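Local coordinates for protein oxidoreductase, Gfo/Idh/MocA family (Vibrio cholerae, PDB 1XEA) that probably catalyses a nicotinamide-nucleotide-dependent oxidation or reduction, as in other Gfo/Idh/MocA enzymes, with a substrate that is not established, at residues N36-V39 with L40-A44. Sequence-based numbering, arbitrary orientation.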
ATOM      1  N   ASN A  36     -31.213 -30.162 -15.312  1.00 71.65           N
ATOM      2  CA  ASN A  36     -31.660 -29.308 -16.415  1.00 71.46           C
ATOM      3  C   ASN A  36     -30.984 -29.649 -17.749  1.00 72.39           C
ATOM      4  O   ASN A  36     -29.769 -29.500 -17.891  1.00 72.66           O
ATOM      5  CB  ASN A  36     -31.401 -27.841 -16.080  1.00 69.76           C
ATOM      6  CG  ASN A  36     -32.057 -26.904 -17.064  1.00 68.29           C
ATOM      7  OD1 ASN A  36     -32.232 -27.238 -18.237  1.00 66.22           O
ATOM      8  ND2 ASN A  36     -32.423 -25.720 -16.594  1.00 68.34           N
ATOM      9  N   PRO A  37     -31.771 -30.089 -18.752  1.00 72.86           N
ATOM     10  CA  PRO A  37     -31.244 -30.455 -20.073  1.00 72.42           C
ATOM     11  C   PRO A  37     -30.834 -29.237 -20.890  1.00 71.81           C
ATOM     12  O   PRO A  37     -29.968 -29.323 -21.764  1.00 71.22           O
ATOM     13  CB  PRO A  37     -32.407 -31.205 -20.701  1.00 72.23           C
ATOM     14  CG  PRO A  37     -33.579 -30.430 -20.187  1.00 72.56           C
ATOM     15  CD  PRO A  37     -33.239 -30.236 -18.722  1.00 72.78           C
ATOM     16  N   LYS A  38     -31.469 -28.107 -20.597  1.00 71.11           N
ATOM     17  CA  LYS A  38     -31.176 -26.851 -21.280  1.00 71.69           C
ATOM     18  C   LYS A  38     -29.730 -26.449 -20.987  1.00 70.43           C
ATOM     19  O   LYS A  38     -28.893 -26.370 -21.891  1.00 69.24           O
ATOM     20  CB  LYS A  38     -32.129 -25.756 -20.783  1.00 73.81           C
ATOM     21  CG  LYS A  38     -31.773 -24.346 -21.245  1.00 76.64           C
ATOM     22  CD  LYS A  38     -32.524 -23.288 -20.442  1.00 78.22           C
ATOM     23  CE  LYS A  38     -32.185 -23.357 -18.955  1.00 78.43           C
ATOM     24  NZ  LYS A  38     -32.899 -22.299 -18.187  1.00 79.14           N
ATOM     25  N   VAL A  39     -29.462 -26.189 -19.711  1.00 68.93           N
ATOM     26  CA  VAL A  39     -28.139 -25.811 -19.246  1.00 67.40           C
ATOM     27  C   VAL A  39     -27.143 -26.891 -19.659  1.00 66.59           C
ATOM     28  O   VAL A  39     -26.054 -26.604 -20.165  1.00 66.01           O
ATOM     29  CB  VAL A  39     -28.132 -25.663 -17.712  1.00 67.44           C
ATOM     30  CG1 VAL A  39     -26.722 -25.377 -17.205  1.00 67.96           C
ATOM     31  CG2 VAL A  39     -29.078 -24.542 -17.309  1.00 67.01           C
ATOM     32  N   LEU A  40     -27.540 -28.140 -19.457  1.00 65.39           N
ATOM     33  CA  LEU A  40     -26.700 -29.277 -19.805  1.00 64.05           C
ATOM     34  C   LEU A  40     -26.149 -29.145 -21.210  1.00 62.62           C
ATOM     35  O   LEU A  40     -24.943 -29.262 -21.428  1.00 62.04           O
ATOM     36  CB  LEU A  40     -27.505 -30.567 -19.707  1.00 64.17           C
ATOM     37  CG  LEU A  40     -26.876 -31.809 -20.340  1.00 65.46           C
ATOM     38  CD1 LEU A  40     -25.492 -32.109 -19.758  1.00 64.33           C
ATOM     39  CD2 LEU A  40     -27.823 -32.962 -20.105  1.00 66.92           C
ATOM     40  N   GLY A  41     -27.049 -28.904 -22.156  1.00 62.15           N
ATOM     41  CA  GLY A  41     -26.648 -28.769 -23.545  1.00 61.30           C
ATOM     42  C   GLY A  41     -25.908 -27.483 -23.843  1.00 60.20           C
ATOM     43  O   GLY A  41     -24.994 -27.455 -24.666  1.00 60.75           O
ATOM     44  N   THR A  42     -26.301 -26.407 -23.180  1.00 58.47           N
ATOM     45  CA  THR A  42     -25.642 -25.142 -23.415  1.00 56.45           C
ATOM     46  C   THR A  42     -24.167 -25.300 -23.074  1.00 55.59           C
ATOM     47  O   THR A  42     -23.299 -25.004 -23.890  1.00 54.67           O
ATOM     48  CB  THR A  42     -26.259 -24.038 -22.556  1.00 56.40           C
ATOM     49  OG1 THR A  42     -27.650 -23.914 -22.873  1.00 56.20           O
ATOM     50  CG2 THR A  42     -25.561 -22.721 -22.811  1.00 55.56           C
ATOM     51  N   LEU A  43     -23.892 -25.795 -21.874  1.00 54.66           N
ATOM     52  CA  LEU A  43     -22.523 -25.990 -21.433  1.00 54.02           C
ATOM     53  C   LEU A  43     -21.812 -27.009 -22.312  1.00 54.58           C
ATOM     54  O   LEU A  43     -20.681 -26.785 -22.749  1.00 56.19           O
ATOM     55  CB  LEU A  43     -22.496 -26.445 -19.968  1.00 53.36           C
ATOM     56  CG  LEU A  43     -22.879 -25.398 -18.907  1.00 53.29           C
ATOM     57  CD1 LEU A  43     -23.058 -26.073 -17.572  1.00 52.11           C
ATOM     58  CD2 LEU A  43     -21.816 -24.303 -18.820  1.00 52.72           C
ATOM     59  N   ALA A  44     -22.472 -28.127 -22.581  1.00 54.94           N
ATOM     60  CA  ALA A  44     -21.877 -29.168 -23.413  1.00 55.62           C
ATOM     61  C   ALA A  44     -21.421 -28.639 -24.779  1.00 55.53           C
ATOM     62  O   ALA A  44     -20.387 -29.062 -25.299  1.00 55.96           O
ATOM     63  CB  ALA A  44     -22.868 -30.322 -23.589  1.00 56.72           C
TER
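L40 N gives a hydrogen bond to N36 O at 3.0 Å, the first i to i+4 backbone bond of helix 37-46. N36 is the N-cap: its OD1 reaches forward over the first turn, taking weak bonds from K38 N and V39 N. The side chain of L40 packs on L32 of strand 28-33 and on T34, T52 and T54. G41 N then bonds to P37 O at 3.0 Å. In the Rossmann domain, strand 28-33 is the outermost strand of this chain's parallel sheet, beside 3-8, and helix 37-46 comes next after a short loop. At T42 two donors reach the same acceptor: N lies 2.9 Å from K38 O in the carbonyl plane, while OG1, also 2.9 Å from K38 O, approaches from above that plane. With OG1 anti to its own carbonyl carbon and beside the backbone N (chi1 -59°), the hydroxyl folds back over the preceding turn. L43 N meets V39 O almost head-on, with an N-H...O angle of 176°. One turn apart, the side chains of V39 and L43 lie alongside each other, V39 CG1 to L43 CD1 3.7 Å, and both touch Q15 of helix 12-22, where L43 also meets L19. A44 N continues the ladder to L40 O at 3.0 Å.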